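Local coordinates for purine catabolism protein pucG (Bacillus subtilis, PDB 3ISL) that catalyses the pyridoxal-phosphate-dependent transamination between (S)-ureidoglycine and glyoxylate, yielding oxalurate and glycine in purine catabolism, at residues V122-P125 with E126-I129. Numbering follows the deposited sequence.
Sequences VFDP and EDII
Glu126 N gives its hydrogen to OD1 of Asp124, 2.9 Å away, reaching the carboxylate on its anti side and 30° out of its plane. Asp124 thus occupies the N-cap of helix 125-135, and the bond is its capping bond: CG of Asp124 stands anti to its own backbone N (chi1 -174°), which sets CG beside the carbonyl carbon and brings OD1 to the N-H of Glu126. The Glu126 side chain runs alongside that of Asp124, with the two carboxylate planes nearly perpendicular. Asp124 OD1 and Glu126 OE2 are 4.4 Å apart, and one water donates to both, probably easing the repulsion between the two acids. Asp127 N makes only a weak, bent bond to Asp124 O (3.0 Å), while a second water links Asp127 OD2 to Asp124 N. In this surface helix of the fold-type-I large domain of a class-V aminotransferase, which follows strand 111-116, Ile128 is the buried residue: its CD1 lies 3.4 Å from Phe123 CB and meets the ring obliquely, and both side chains also touch Pro92 of strand 88-93. Ile129 N forms the first straight helical bond, 2.9 Å to Pro125 O at 172°, and its side chain, like Pro125, packs on Ala157 of helix 156-164.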
ATOM      1  N   VAL A 122     -17.731 -13.317  23.710  1.00 26.62           N
ATOM      2  CA  VAL A 122     -16.827 -14.173  22.901  1.00 26.35           C
ATOM      3  C   VAL A 122     -17.317 -15.640  23.019  1.00 27.08           C
ATOM      4  O   VAL A 122     -18.117 -15.936  23.874  1.00 26.67           O
ATOM      5  CB  VAL A 122     -15.295 -14.060  23.315  1.00 27.14           C
ATOM      6  CG1 VAL A 122     -14.755 -12.602  23.221  1.00 23.59           C
ATOM      7  CG2 VAL A 122     -15.006 -14.678  24.728  1.00 26.17           C
ATOM      8  N   PHE A 123     -16.770 -16.545  22.213  1.00 26.21           N
ATOM      9  CA  PHE A 123     -17.024 -17.996  22.327  1.00 27.66           C
ATOM     10  C   PHE A 123     -16.326 -18.666  23.524  1.00 27.41           C
ATOM     11  O   PHE A 123     -15.242 -18.259  23.904  1.00 27.48           O
ATOM     12  CB  PHE A 123     -16.543 -18.697  21.050  1.00 27.06           C
ATOM     13  CG  PHE A 123     -17.307 -18.270  19.814  1.00 27.28           C
ATOM     14  CD1 PHE A 123     -18.497 -18.892  19.482  1.00 26.19           C
ATOM     15  CD2 PHE A 123     -16.831 -17.239  19.011  1.00 27.23           C
ATOM     16  CE1 PHE A 123     -19.208 -18.513  18.325  1.00 26.86           C
ATOM     17  CE2 PHE A 123     -17.491 -16.844  17.848  1.00 26.73           C
ATOM     18  CZ  PHE A 123     -18.711 -17.485  17.503  1.00 25.67           C
ATOM     19  N   ASP A 124     -16.949 -19.694  24.095  1.00 27.47           N
ATOM     20  CA  ASP A 124     -16.220 -20.647  24.905  1.00 26.73           C
ATOM     21  C   ASP A 124     -15.348 -21.406  23.899  1.00 25.74           C
ATOM     22  O   ASP A 124     -15.919 -21.947  22.986  1.00 24.44           O
ATOM     23  CB  ASP A 124     -17.206 -21.642  25.506  1.00 27.22           C
ATOM     24  CG  ASP A 124     -16.542 -22.564  26.472  1.00 27.60           C
ATOM     25  OD1 ASP A 124     -15.418 -23.018  26.214  1.00 27.97           O
ATOM     26  OD2 ASP A 124     -17.108 -22.810  27.520  1.00 30.23           O
ATOM     27  N   PRO A 125     -13.987 -21.478  24.090  1.00 25.88           N
ATOM     28  CA  PRO A 125     -13.172 -22.183  23.105  1.00 25.45           C
ATOM     29  C   PRO A 125     -13.586 -23.642  22.901  1.00 24.47           C
ATOM     30  O   PRO A 125     -13.346 -24.175  21.807  1.00 24.41           O
ATOM     31  CB  PRO A 125     -11.722 -22.120  23.704  1.00 24.58           C
ATOM     32  CG  PRO A 125     -11.726 -20.829  24.527  1.00 26.33           C
ATOM     33  CD  PRO A 125     -13.133 -20.888  25.153  1.00 25.41           C
ATOM     34  N   GLU A 126     -14.166 -24.270  23.914  1.00 22.63           N
ATOM     35  CA  GLU A 126     -14.672 -25.651  23.766  1.00 23.91           C
ATOM     36  C   GLU A 126     -15.722 -25.793  22.676  1.00 24.34           C
ATOM     37  O   GLU A 126     -15.732 -26.839  21.969  1.00 25.51           O
ATOM     38  CB  GLU A 126     -15.230 -26.216  25.108  1.00 24.56           C
ATOM     39  CG  GLU A 126     -14.144 -26.508  26.175  1.00 27.15           C
ATOM     40  CD  GLU A 126     -14.711 -27.140  27.448  1.00 30.68           C
ATOM     41  OE1 GLU A 126     -15.448 -28.159  27.372  1.00 24.95           O
ATOM     42  OE2 GLU A 126     -14.417 -26.596  28.533  1.00 34.99           O
ATOM     43  N   ASP A 127     -16.618 -24.802  22.531  1.00 23.93           N
ATOM     44  CA  ASP A 127     -17.550 -24.791  21.327  1.00 23.36           C
ATOM     45  C   ASP A 127     -16.837 -24.700  19.983  1.00 23.23           C
ATOM     46  O   ASP A 127     -17.167 -25.440  19.032  1.00 23.03           O
ATOM     47  CB  ASP A 127     -18.638 -23.731  21.459  1.00 23.17           C
ATOM     48  CG  ASP A 127     -19.488 -23.945  22.739  1.00 23.64           C
ATOM     49  OD1 ASP A 127     -19.771 -25.098  23.067  1.00 21.76           O
ATOM     50  OD2 ASP A 127     -19.826 -23.004  23.456  1.00 26.27           O
ATOM     51  N   ILE A 128     -15.817 -23.861  19.902  1.00 22.50           N
ATOM     52  CA  ILE A 128     -15.043 -23.766  18.651  1.00 22.03           C
ATOM     53  C   ILE A 128     -14.318 -25.106  18.318  1.00 23.46           C
ATOM     54  O   ILE A 128     -14.378 -25.648  17.163  1.00 22.96           O
ATOM     55  CB  ILE A 128     -14.074 -22.538  18.694  1.00 21.61           C
ATOM     56  CG1 ILE A 128     -14.906 -21.249  18.842  1.00 18.86           C
ATOM     57  CG2 ILE A 128     -13.142 -22.509  17.402  1.00 18.64           C
ATOM     58  CD1 ILE A 128     -14.149 -19.943  18.941  1.00 20.87           C
ATOM     59  N   ILE A 129     -13.601 -25.609  19.324  1.00 23.19           N
ATOM     60  CA  ILE A 129     -12.817 -26.847  19.201  1.00 23.72           C
ATOM     61  C   ILE A 129     -13.770 -28.017  18.775  1.00 24.86           C
ATOM     62  O   ILE A 129     -13.456 -28.780  17.851  1.00 24.70           O
ATOM     63  CB  ILE A 129     -12.074 -27.097  20.503  1.00 23.94           C
ATOM     64  CG1 ILE A 129     -10.995 -25.997  20.700  1.00 21.98           C
ATOM     65  CG2 ILE A 129     -11.570 -28.554  20.579  1.00 23.88           C
ATOM     66  CD1 ILE A 129     -10.483 -25.965  22.144  1.00 26.07           C
TER
HETATM   67  O   HOH W   1     -19.570 -20.398  22.940  1.00 30.86           O
HETATM   68  O   HOH W   2     -13.784 -23.896  28.232  1.00 45.87           O